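Lumazine protein (Photobacterium kishitanii, PDB 3A35) probably acts as an antenna protein that shifts luciferase bioluminescence to shorter wavelength, and here holds riboflavin in place of its lumazine chromophore. Local coordinates at residues K30-S35 with L83-E88; V41-G46 with G96-N101; C47-V52 with D64-T69. One frame throughout, in Å; residues are numbered along the deposited sequence. Where two conformers were deposited one is given.

Interaction 1: residues K30-S35 with L83-E88; sequences KDILES and LEVRPE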
loop_
_atom_site.group_PDB
_atom_site.type_symbol
_atom_site.label_atom_id
_atom_site.label_comp_id
_atom_site.label_asym_id
_atom_site.label_seq_id
_atom_site.Cartn_x
_atom_site.Cartn_y
_atom_site.Cartn_z
ATOM N N LYS A 30 7.180 17.317 -0.368
ATOM C CA LYS A 30 8.489 17.752 -0.807
ATOM C C LYS A 30 9.641 16.859 -0.364
ATOM O O LYS A 30 10.532 16.614 -1.209
ATOM C CB LYS A 30 8.814 19.217 -0.326
ATOM C CG LYS A 30 10.094 19.768 -1.161
ATOM C CD LYS A 30 9.713 20.213 -2.586
ATOM C CE LYS A 30 10.903 20.801 -3.422
ATOM N NZ LYS A 30 10.493 21.000 -4.865
ATOM N N ASP A 31 9.619 16.322 0.851
ATOM C CA ASP A 31 10.722 15.445 1.304
ATOM C C ASP A 31 10.849 14.182 0.507
ATOM O O ASP A 31 11.905 13.682 0.208
ATOM C CB ASP A 31 10.650 15.170 2.840
ATOM C CG ASP A 31 9.421 14.286 3.305
ATOM O OD1 ASP A 31 8.250 14.354 2.700
ATOM O OD2 ASP A 31 9.614 13.546 4.349
ATOM N N ILE A 32 9.735 13.597 0.129
ATOM C CA ILE A 32 9.837 12.399 -0.679
ATOM C C ILE A 32 10.127 12.810 -2.095
ATOM O O ILE A 32 10.880 12.116 -2.763
ATOM C CB ILE A 32 8.493 11.573 -0.627
ATOM C CG1 ILE A 32 8.212 11.289 0.890
ATOM C CG2 ILE A 32 8.648 10.208 -1.404
ATOM C CD1 ILE A 32 6.941 10.535 1.203
ATOM N N LEU A 33 9.466 13.820 -2.638
ATOM C CA LEU A 33 9.708 14.255 -4.036
ATOM C C LEU A 33 11.228 14.413 -4.331
ATOM O O LEU A 33 11.705 14.008 -5.382
ATOM C CB LEU A 33 9.023 15.633 -4.220
ATOM C CG LEU A 33 9.315 16.232 -5.546
ATOM C CD1 LEU A 33 8.638 15.412 -6.654
ATOM C CD2 LEU A 33 8.811 17.717 -5.634
ATOM N N GLU A 34 11.937 15.095 -3.482
ATOM C CA GLU A 34 13.357 15.365 -3.824
ATOM C C GLU A 34 14.231 14.080 -3.639
ATOM O O GLU A 34 15.356 14.048 -4.241
ATOM C CB GLU A 34 13.859 16.555 -2.983
ATOM C CG GLU A 34 12.985 17.798 -3.130
ATOM C CD GLU A 34 13.559 18.692 -4.163
ATOM O OE1 GLU A 34 12.904 18.912 -5.190
ATOM O OE2 GLU A 34 14.624 19.262 -3.838
ATOM N N SER A 35 13.727 13.024 -2.926
ATOM C CA SER A 35 14.434 11.771 -2.844
ATOM C C SER A 35 14.188 10.808 -4.022
ATOM O O SER A 35 14.733 9.690 -3.934
ATOM C CB SER A 35 14.075 11.057 -1.535
ATOM O OG SER A 35 12.789 10.497 -1.656
ATOM N N LEU A 83 3.408 6.113 0.303
ATOM C CA LEU A 83 4.725 6.150 -0.395
ATOM C C LEU A 83 5.845 5.634 0.492
ATOM O O LEU A 83 5.913 6.044 1.674
ATOM C CB LEU A 83 5.063 7.614 -0.781
ATOM C CG LEU A 83 3.979 8.291 -1.655
ATOM C CD1 LEU A 83 4.315 9.773 -1.858
ATOM C CD2 LEU A 83 3.803 7.530 -3.029
ATOM N N GLU A 84 6.743 4.830 -0.068
ATOM C CA GLU A 84 7.960 4.426 0.684
ATOM C C GLU A 84 9.106 4.265 -0.325
ATOM O O GLU A 84 9.023 3.508 -1.310
ATOM C CB GLU A 84 7.785 3.139 1.397
ATOM C CG GLU A 84 9.028 2.770 2.263
ATOM C CD GLU A 84 8.945 1.451 2.926
ATOM O OE1 GLU A 84 7.984 0.680 2.888
ATOM O OE2 GLU A 84 10.083 1.086 3.444
ATOM N N VAL A 85 10.167 5.048 -0.090
ATOM C CA VAL A 85 11.422 4.932 -0.892
ATOM C C VAL A 85 12.328 3.944 -0.185
ATOM O O VAL A 85 12.290 3.799 1.014
ATOM C CB VAL A 85 12.028 6.317 -0.991
ATOM C CG1 VAL A 85 13.406 6.263 -1.773
ATOM C CG2 VAL A 85 11.074 7.240 -1.690
ATOM N N ARG A 86 13.067 3.190 -0.925
ATOM C CA ARG A 86 13.945 2.167 -0.334
ATOM C C ARG A 86 14.932 2.764 0.669
ATOM O O ARG A 86 15.359 3.911 0.465
ATOM C CB ARG A 86 14.710 1.340 -1.349
ATOM C CG ARG A 86 15.704 1.992 -2.127
ATOM C CD ARG A 86 16.411 0.874 -2.960
ATOM N NE ARG A 86 15.455 0.699 -4.065
ATOM C CZ ARG A 86 14.721 -0.390 -4.251
ATOM N NH1 ARG A 86 14.789 -1.398 -3.393
ATOM N NH2 ARG A 86 13.863 -0.423 -5.235
ATOM N N PRO A 87 15.292 1.968 1.715
ATOM C CA PRO A 87 16.293 2.482 2.636
ATOM C C PRO A 87 17.572 2.915 1.960
ATOM O O PRO A 87 18.069 2.302 1.001
ATOM C CB PRO A 87 16.615 1.214 3.486
ATOM C CG PRO A 87 15.281 0.442 3.565
ATOM C CD PRO A 87 14.639 0.729 2.203
ATOM N N GLU A 88 18.071 4.033 2.476
ATOM C CA GLU A 88 19.221 4.730 1.911
ATOM C C GLU A 88 20.625 3.979 2.100
ATOM O O GLU A 88 21.474 3.842 1.195
ATOM C CB GLU A 88 19.200 6.118 2.605
ATOM C CG GLU A 88 18.278 7.075 1.991
ATOM C CD GLU A 88 19.030 7.605 0.836
ATOM O OE1 GLU A 88 19.925 8.530 0.993
ATOM O OE2 GLU A 88 18.804 6.995 -0.193
#

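Interaction 2: residues V41-G46 with G96-N101; sequences VMLVNG and GALTGN. With RBF (riboflavin), chain C.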
loop_
_atom_site.group_PDB
_atom_site.type_symbol
_atom_site.label_atom_id
_atom_site.label_comp_id
_atom_site.label_asym_id
_atom_site.label_seq_id
_atom_site.Cartn_x
_atom_site.Cartn_y
_atom_site.Cartn_z
ATOM N N VAL A 41 12.538 2.992 -8.286
ATOM C CA VAL A 41 11.575 1.921 -8.054
ATOM C C VAL A 41 11.256 2.051 -6.575
ATOM O O VAL A 41 12.094 1.941 -5.694
ATOM C CB VAL A 41 12.176 0.527 -8.362
ATOM C CG1 VAL A 41 11.137 -0.514 -7.974
ATOM C CG2 VAL A 41 12.380 0.445 -9.839
ATOM N N MET A 42 10.009 2.318 -6.217
ATOM C CA MET A 42 9.564 2.581 -4.838
ATOM C C MET A 42 8.227 1.985 -4.651
ATOM O O MET A 42 7.566 1.464 -5.657
ATOM C CB MET A 42 9.511 4.089 -4.528
ATOM C CG MET A 42 8.487 4.822 -5.484
ATOM S SD MET A 42 8.339 6.586 -5.091
ATOM C CE MET A 42 7.579 6.525 -3.473
ATOM N N LEU A 43 7.779 1.936 -3.405
ATOM C CA LEU A 43 6.411 1.406 -3.130
ATOM C C LEU A 43 5.339 2.474 -3.108
ATOM O O LEU A 43 5.433 3.474 -2.408
ATOM C CB LEU A 43 6.365 0.679 -1.779
ATOM C CG LEU A 43 7.389 -0.449 -1.657
ATOM C CD1 LEU A 43 7.046 -1.196 -0.330
ATOM C CD2 LEU A 43 7.345 -1.458 -2.811
ATOM N N VAL A 44 4.298 2.189 -3.894
ATOM C CA VAL A 44 3.116 3.051 -3.889
ATOM C C VAL A 44 1.946 2.142 -3.484
ATOM O O VAL A 44 1.673 1.105 -4.124
ATOM C CB VAL A 44 2.845 3.580 -5.323
ATOM C CG1 VAL A 44 1.527 4.470 -5.228
ATOM C CG2 VAL A 44 3.997 4.409 -5.780
ATOM N N ASN A 45 1.350 2.454 -2.320
ATOM C CA ASN A 45 0.429 1.484 -1.762
ATOM C C ASN A 45 0.954 0.086 -1.704
ATOM O O ASN A 45 0.259 -0.955 -1.861
ATOM C CB ASN A 45 -0.927 1.424 -2.439
ATOM C CG ASN A 45 -1.833 2.615 -2.126
ATOM O OD1 ASN A 45 -1.690 3.275 -1.109
ATOM N ND2 ASN A 45 -2.846 2.832 -2.978
ATOM N N GLY A 46 2.254 -0.022 -1.311
ATOM C CA GLY A 46 2.889 -1.345 -1.121
ATOM C C GLY A 46 3.281 -2.001 -2.400
ATOM O O GLY A 46 3.938 -3.106 -2.351
ATOM N N GLY A 96 8.972 -8.056 8.994
ATOM C CA GLY A 96 7.818 -7.769 8.165
ATOM C C GLY A 96 8.437 -7.069 6.948
ATOM O O GLY A 96 7.821 -6.163 6.417
ATOM N N ALA A 97 9.663 -7.298 6.540
ATOM C CA ALA A 97 10.119 -6.647 5.297
ATOM C C ALA A 97 9.215 -6.896 4.145
ATOM O O ALA A 97 8.708 -7.943 4.001
ATOM C CB ALA A 97 11.550 -7.012 4.857
ATOM N N LEU A 98 9.073 -5.874 3.328
ATOM C CA LEU A 98 8.177 -6.084 2.105
ATOM C C LEU A 98 8.956 -6.090 0.872
ATOM O O LEU A 98 9.966 -5.374 0.755
ATOM C CB LEU A 98 7.142 -4.871 2.062
ATOM C CG LEU A 98 6.203 -4.787 3.250
ATOM C CD1 LEU A 98 5.257 -3.530 2.928
ATOM C CD2 LEU A 98 5.441 -5.991 3.506
ATOM N N THR A 99 8.549 -6.922 -0.087
ATOM C CA THR A 99 9.166 -6.943 -1.386
ATOM C C THR A 99 8.567 -6.005 -2.450
ATOM O O THR A 99 9.234 -5.652 -3.407
ATOM C CB THR A 99 9.102 -8.348 -2.060
ATOM O OG1 THR A 99 7.778 -8.726 -2.399
ATOM C CG2 THR A 99 9.731 -9.451 -1.218
ATOM N N GLY A 100 7.305 -5.588 -2.152
ATOM C CA GLY A 100 6.618 -4.749 -3.213
ATOM C C GLY A 100 5.836 -5.610 -4.192
ATOM O O GLY A 100 5.245 -5.066 -5.141
ATOM N N ASN A 101 5.812 -6.922 -4.085
ATOM C CA ASN A 101 5.055 -7.825 -4.998
ATOM C C ASN A 101 3.729 -8.040 -4.316
ATOM O O ASN A 101 3.595 -8.821 -3.359
ATOM C CB ASN A 101 5.740 -9.216 -5.149
ATOM C CG ASN A 101 4.910 -10.119 -6.045
ATOM O OD1 ASN A 101 4.541 -11.213 -5.642
ATOM N ND2 ASN A 101 4.647 -9.706 -7.190
HETATM N N1 RBF C . 4.461 -2.997 -12.237
HETATM C C2 RBF C . 3.868 -1.992 -12.914
HETATM O O2 RBF C . 2.653 -2.075 -13.274
HETATM N N3 RBF C . 4.503 -0.789 -13.203
HETATM C C4 RBF C . 5.837 -0.558 -12.787
HETATM O O4 RBF C . 6.353 0.532 -13.068
HETATM C C4A RBF C . 6.449 -1.657 -12.156
HETATM N N5 RBF C . 7.848 -1.505 -11.817
HETATM C C5A RBF C . 8.450 -2.585 -11.173
HETATM C C6 RBF C . 9.829 -2.479 -10.965
HETATM C C7 RBF C . 10.427 -3.609 -10.339
HETATM C C7M RBF C . 11.970 -3.499 -10.166
HETATM C C8 RBF C . 9.740 -4.712 -9.933
HETATM C C8M RBF C . 10.449 -5.796 -9.239
HETATM C C9 RBF C . 8.318 -4.792 -10.140
HETATM C C9A RBF C . 7.703 -3.754 -10.847
HETATM N N10 RBF C . 6.308 -3.838 -11.175
HETATM C C10 RBF C . 5.755 -2.803 -11.884
HETATM C "C1'" RBF C . 5.547 -5.000 -10.961
HETATM C "C2'" RBF C . 4.580 -4.951 -9.795
HETATM O "O2'" RBF C . 5.317 -4.602 -8.576
HETATM C "C3'" RBF C . 3.944 -6.223 -9.582
HETATM O "O3'" RBF C . 3.249 -6.516 -10.910
HETATM C "C4'" RBF C . 2.771 -6.182 -8.588
HETATM O "O4'" RBF C . 3.297 -6.041 -7.250
HETATM C "C5'" RBF C . 1.927 -7.462 -8.625
HETATM O "O5'" RBF C . 0.768 -7.376 -7.795
#

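Interaction 3: residues C47-V52 with D64-T69; sequences CSLTVV and DQAINT. With RBF (riboflavin), chain C.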
loop_
_atom_site.group_PDB
_atom_site.type_symbol
_atom_site.label_atom_id
_atom_site.label_comp_id
_atom_site.label_asym_id
_atom_site.label_seq_id
_atom_site.Cartn_x
_atom_site.Cartn_y
_atom_site.Cartn_z
ATOM N N CYS A 47 3.045 -1.393 -3.580
ATOM C CA CYS A 47 3.396 -2.053 -4.844
ATOM C C CYS A 47 4.668 -1.405 -5.421
ATOM O O CYS A 47 4.731 -0.205 -5.576
ATOM C CB CYS A 47 2.266 -1.767 -5.804
ATOM S SG CYS A 47 2.427 -2.600 -7.428
ATOM N N SER A 48 5.623 -2.264 -5.837
ATOM C CA SER A 48 6.780 -1.728 -6.512
ATOM C C SER A 48 6.344 -1.154 -7.891
ATOM O O SER A 48 5.846 -1.892 -8.742
ATOM C CB SER A 48 7.844 -2.793 -6.739
ATOM O OG SER A 48 8.523 -3.097 -5.511
ATOM N N LEU A 49 6.698 0.108 -8.122
ATOM C CA LEU A 49 6.466 0.838 -9.394
ATOM C C LEU A 49 7.677 1.674 -9.701
ATOM O O LEU A 49 8.428 2.099 -8.817
ATOM C CB LEU A 49 5.215 1.761 -9.343
ATOM C CG LEU A 49 3.897 1.066 -9.009
ATOM C CD1 LEU A 49 2.783 2.131 -8.892
ATOM C CD2 LEU A 49 3.487 0.029 -10.109
ATOM N N THR A 50 7.841 1.941 -10.980
ATOM C CA THR A 50 9.011 2.715 -11.483
ATOM C C THR A 50 8.605 4.134 -11.883
ATOM O O THR A 50 7.682 4.289 -12.680
ATOM C CB THR A 50 9.549 1.939 -12.742
ATOM O OG1 THR A 50 9.840 0.592 -12.338
ATOM C CG2 THR A 50 10.861 2.705 -13.209
ATOM N N VAL A 51 9.330 5.121 -11.408
ATOM C CA VAL A 51 8.960 6.479 -11.855
ATOM C C VAL A 51 9.258 6.670 -13.349
ATOM O O VAL A 51 10.423 6.379 -13.752
ATOM C CB VAL A 51 9.744 7.495 -11.006
ATOM C CG1 VAL A 51 9.548 8.912 -11.511
ATOM C CG2 VAL A 51 9.435 7.393 -9.504
ATOM N N VAL A 52 8.279 7.180 -14.065
ATOM C CA VAL A 52 8.460 7.396 -15.514
ATOM C C VAL A 52 8.789 8.876 -15.772
ATOM O O VAL A 52 9.450 9.120 -16.782
ATOM C CB VAL A 52 7.110 7.063 -16.188
ATOM C CG1 VAL A 52 6.928 7.849 -17.527
ATOM C CG2 VAL A 52 6.946 5.533 -16.239
ATOM N N ASP A 64 0.930 -1.372 -15.351
ATOM C CA ASP A 64 0.737 -2.308 -16.512
ATOM C C ASP A 64 0.836 -3.719 -15.946
ATOM O O ASP A 64 -0.137 -4.388 -15.781
ATOM C CB ASP A 64 1.684 -1.961 -17.639
ATOM C CG ASP A 64 3.080 -1.597 -17.250
ATOM O OD1 ASP A 64 3.739 -2.076 -16.298
ATOM O OD2 ASP A 64 3.731 -0.796 -18.003
ATOM N N GLN A 65 2.114 -4.092 -15.606
ATOM C CA GLN A 65 2.268 -5.406 -15.033
ATOM C C GLN A 65 1.429 -5.656 -13.809
ATOM O O GLN A 65 0.943 -6.707 -13.509
ATOM C CB GLN A 65 3.719 -5.536 -14.730
ATOM C CG GLN A 65 4.104 -6.913 -14.181
ATOM C CD GLN A 65 5.622 -6.974 -13.893
ATOM O OE1 GLN A 65 6.458 -6.207 -14.391
ATOM N NE2 GLN A 65 5.923 -7.929 -13.031
ATOM N N ALA A 66 1.242 -4.544 -12.996
ATOM C CA ALA A 66 0.517 -4.660 -11.786
ATOM C C ALA A 66 -1.000 -4.471 -11.854
ATOM O O ALA A 66 -1.710 -4.599 -10.865
ATOM C CB ALA A 66 1.040 -3.557 -10.808
ATOM N N ILE A 67 -1.486 -4.271 -13.103
ATOM C CA ILE A 67 -2.900 -3.724 -13.225
ATOM C C ILE A 67 -3.981 -4.721 -12.789
ATOM O O ILE A 67 -5.099 -4.320 -12.421
ATOM C CB ILE A 67 -3.125 -3.236 -14.618
ATOM C CG1 ILE A 67 -4.337 -2.297 -14.619
ATOM C CG2 ILE A 67 -3.446 -4.409 -15.546
ATOM C CD1 ILE A 67 -4.409 -1.421 -15.767
ATOM N N ASN A 68 -3.698 -6.018 -12.863
ATOM C CA ASN A 68 -4.700 -7.057 -12.560
ATOM C C ASN A 68 -4.696 -7.556 -11.172
ATOM O O ASN A 68 -5.553 -8.401 -10.777
ATOM C CB ASN A 68 -4.460 -8.268 -13.499
ATOM C CG ASN A 68 -4.677 -7.893 -14.939
ATOM O OD1 ASN A 68 -3.812 -8.066 -15.779
ATOM N ND2 ASN A 68 -5.857 -7.343 -15.194
ATOM N N THR A 69 -3.682 -7.124 -10.326
ATOM C CA THR A 69 -3.571 -7.711 -8.957
ATOM C C THR A 69 -3.435 -6.615 -7.870
ATOM O O THR A 69 -3.092 -6.899 -6.748
ATOM C CB THR A 69 -2.256 -8.546 -8.915
ATOM O OG1 THR A 69 -1.196 -7.820 -9.498
ATOM C CG2 THR A 69 -2.479 -9.853 -9.729
HETATM N N1 RBF C . 4.461 -2.997 -12.237
HETATM C C2 RBF C . 3.868 -1.992 -12.914
HETATM O O2 RBF C . 2.653 -2.075 -13.274
HETATM N N3 RBF C . 4.503 -0.789 -13.203
HETATM C C4 RBF C . 5.837 -0.558 -12.787
HETATM O O4 RBF C . 6.353 0.532 -13.068
HETATM C C4A RBF C . 6.449 -1.657 -12.156
HETATM N N5 RBF C . 7.848 -1.505 -11.817
HETATM C C5A RBF C . 8.450 -2.585 -11.173
HETATM C C6 RBF C . 9.829 -2.479 -10.965
HETATM C C7 RBF C . 10.427 -3.609 -10.339
HETATM C C7M RBF C . 11.970 -3.499 -10.166
HETATM C C8 RBF C . 9.740 -4.712 -9.933
HETATM C C8M RBF C . 10.449 -5.796 -9.239
HETATM C C9 RBF C . 8.318 -4.792 -10.140
HETATM C C9A RBF C . 7.703 -3.754 -10.847
HETATM N N10 RBF C . 6.308 -3.838 -11.175
HETATM C C10 RBF C . 5.755 -2.803 -11.884
HETATM C "C1'" RBF C . 5.547 -5.000 -10.961
HETATM C "C2'" RBF C . 4.580 -4.951 -9.795
HETATM O "O2'" RBF C . 5.317 -4.602 -8.576
HETATM C "C3'" RBF C . 3.944 -6.223 -9.582
HETATM O "O3'" RBF C . 3.249 -6.516 -10.910
HETATM C "C4'" RBF C . 2.771 -6.182 -8.588
HETATM O "O4'" RBF C . 3.297 -6.041 -7.250
HETATM C "C5'" RBF C . 1.927 -7.462 -8.625
HETATM O "O5'" RBF C . 0.768 -7.376 -7.795
#

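Interaction 1: residues K30-S35 with L83-E88
The carbonyl oxygen of I32 is gripped twice by S35, through the backbone N at 3.0 Å and, in the conformer given, through the hydroxyl OG at 2.7 Å. The hydroxyl does not approach head-on: the C=O...OG angle is 123°, and OG is tilted 21° from the carbonyl plane. It gets there by sitting between the backbone N and the carbonyl carbon of its own residue (chi1 76°). S35 was deposited in two conformers, so the hydroxyl bond describes one of them. Both bonds tie S35 back onto I32, and the same OG lies 3.7 Å from V85 CG2.

Across the contact itself the chemistry is apolar, and no hydrogen bond joins the two segments. I32 uses both of its branches. CG2 meets V85 CG2 at 3.8 Å, the two side chains running antiparallel alongside each other. The longer branch carries CD1 further along, to 4.0 Å from L83 CB and 4.1 Å from L83 CD1, where the two side chains lie at a slant. I32 and L83 are buried, whereas V85 is partly exposed and S35 lies at the surface, so the contact runs from the interior outward.

The helix thus rests on strand 80-84, through L83, and on V85 just after it in sequence, in the first six-stranded antiparallel barrel. L83 also packs on F28 and on M42 of strand 41-44, and V85 on M42 and V36, while E84 points away from the helix and pairs through its backbone with L43.

Interaction 2: residues V41-G46 with G96-N101
G100 and G46 meet backbone to backbone in a CA-H...O contact: G100 CA lies 3.3 Å from G46 O, with an angle of 154° at the hydrogen. Here the CA atoms of the two segments come nearest each other, 5.5 Å apart. No conventional hydrogen bond crosses between the segments.

The apolar part is carried by L43, whose two methyls divide the work. CD2 presses on G100 CA at 3.4 Å, against the bare backbone of a glycine. CD1 reaches the more distant L98 CB at 4.4 Å. The CB of L43 points toward the loop, and with CG anti to the carbonyl carbon (chi1 -56°) its methyls reach G100 and L98; G100 has no side chain to obstruct them.

Polar bonds shape the loop. T99 OG1 accepts from N101 N at 3.2 Å, an ST turn that bends the chain around G100, and E181 binds both T99 OG1 and G100 N.

The ligand is touched by both segments. G100 O stands 3.0 Å from O4' of the riboflavin ribityl chain, and at the far end of the flavin V41 CG1 packs on the methyl carbon C7M at 3.8 Å.

Strand 41-44 lies between strands 80-84 and 47-55 in the first barrel. Against it rests the linker that runs on to strand 104-114 of the second barrel, so the contact sits at the junction of the two: G100 pairs by backbone with S48 of the first barrel, while L98 packs on L183 beyond the last strand of the second.

Interaction 3: residues C47-V52 with D64-T69
The riboflavin pocket of the first barrel, a closed six-stranded antiparallel barrel of the lumazine-binding, riboflavin-synthase-like kind, is lined by strand 47-55 and the loop 64-69, with I102 O and D62 O adding bonds to the ligand. The two segments touch each other sparingly. C47 SG packs on A66 CB at 3.8 Å, placed there because the sulfur is anti to its backbone N (chi1 -176°) and extends toward the loop. L49 CD2 approaches the same methyl at 4.4 Å. Each segment makes more contacts with the flavin than with the other.

From the loop side, flavin O2 is gripped by two backbone N-H groups, D64 N at 2.8 Å (N-H...O 171°) and A66 N at 2.9 Å (162°). Both bonds are nearly straight. A type I turn from D64 to I67 brings these donors together, and D64 OD1 steadies the turn by accepting from Q65 N.

The strand binds two further polar atoms of the ring system, O4 and N5. T50 N donates to O4 at 2.9 Å, and the hydroxyl T50 OG1 donates to N5, also at 2.9 Å, so one residue holds two neighbouring acceptors.

Two side chains bracket the flavin, the apolar L49 and the extended Q65. L49 CD2 lies over the pyrimidine part, 3.4 Å from N3, while Q65 comes from the opposite side, its side chain running across N10 and C1', where the ribityl chain begins. S48, T50, D64 and A66 also bind FMN and the lumazine chromophore in other complexes of this protein, in keeping with a pocket that recognises what these ligands share. The ribityl chain is held at its start by the strand backbone: hydroxyl O2' donates to S48 O at 2.8 Å.

In the fold
Interactions 2 and 3 are buried and share the riboflavin, whereas interaction 1 is partly exposed, lies about 13 Å from the riboflavin at its L83 side chain, and does not touch interaction 3. All three reach the same sheet. Strand 41-44 stands between the other two contacts, bonded through L43 to E84 of interaction 1 and through M42 to L49 of interaction 3. Their chemistry follows their place: aliphatic side chains join a helix to strand 80-84 and the residue after it in interaction 1, glycine backbone meets a leucine where the barrels adjoin in interaction 2, and in interaction 3 the segments touch by a thin apolar contact at A66, while the polar bonds go to the flavin.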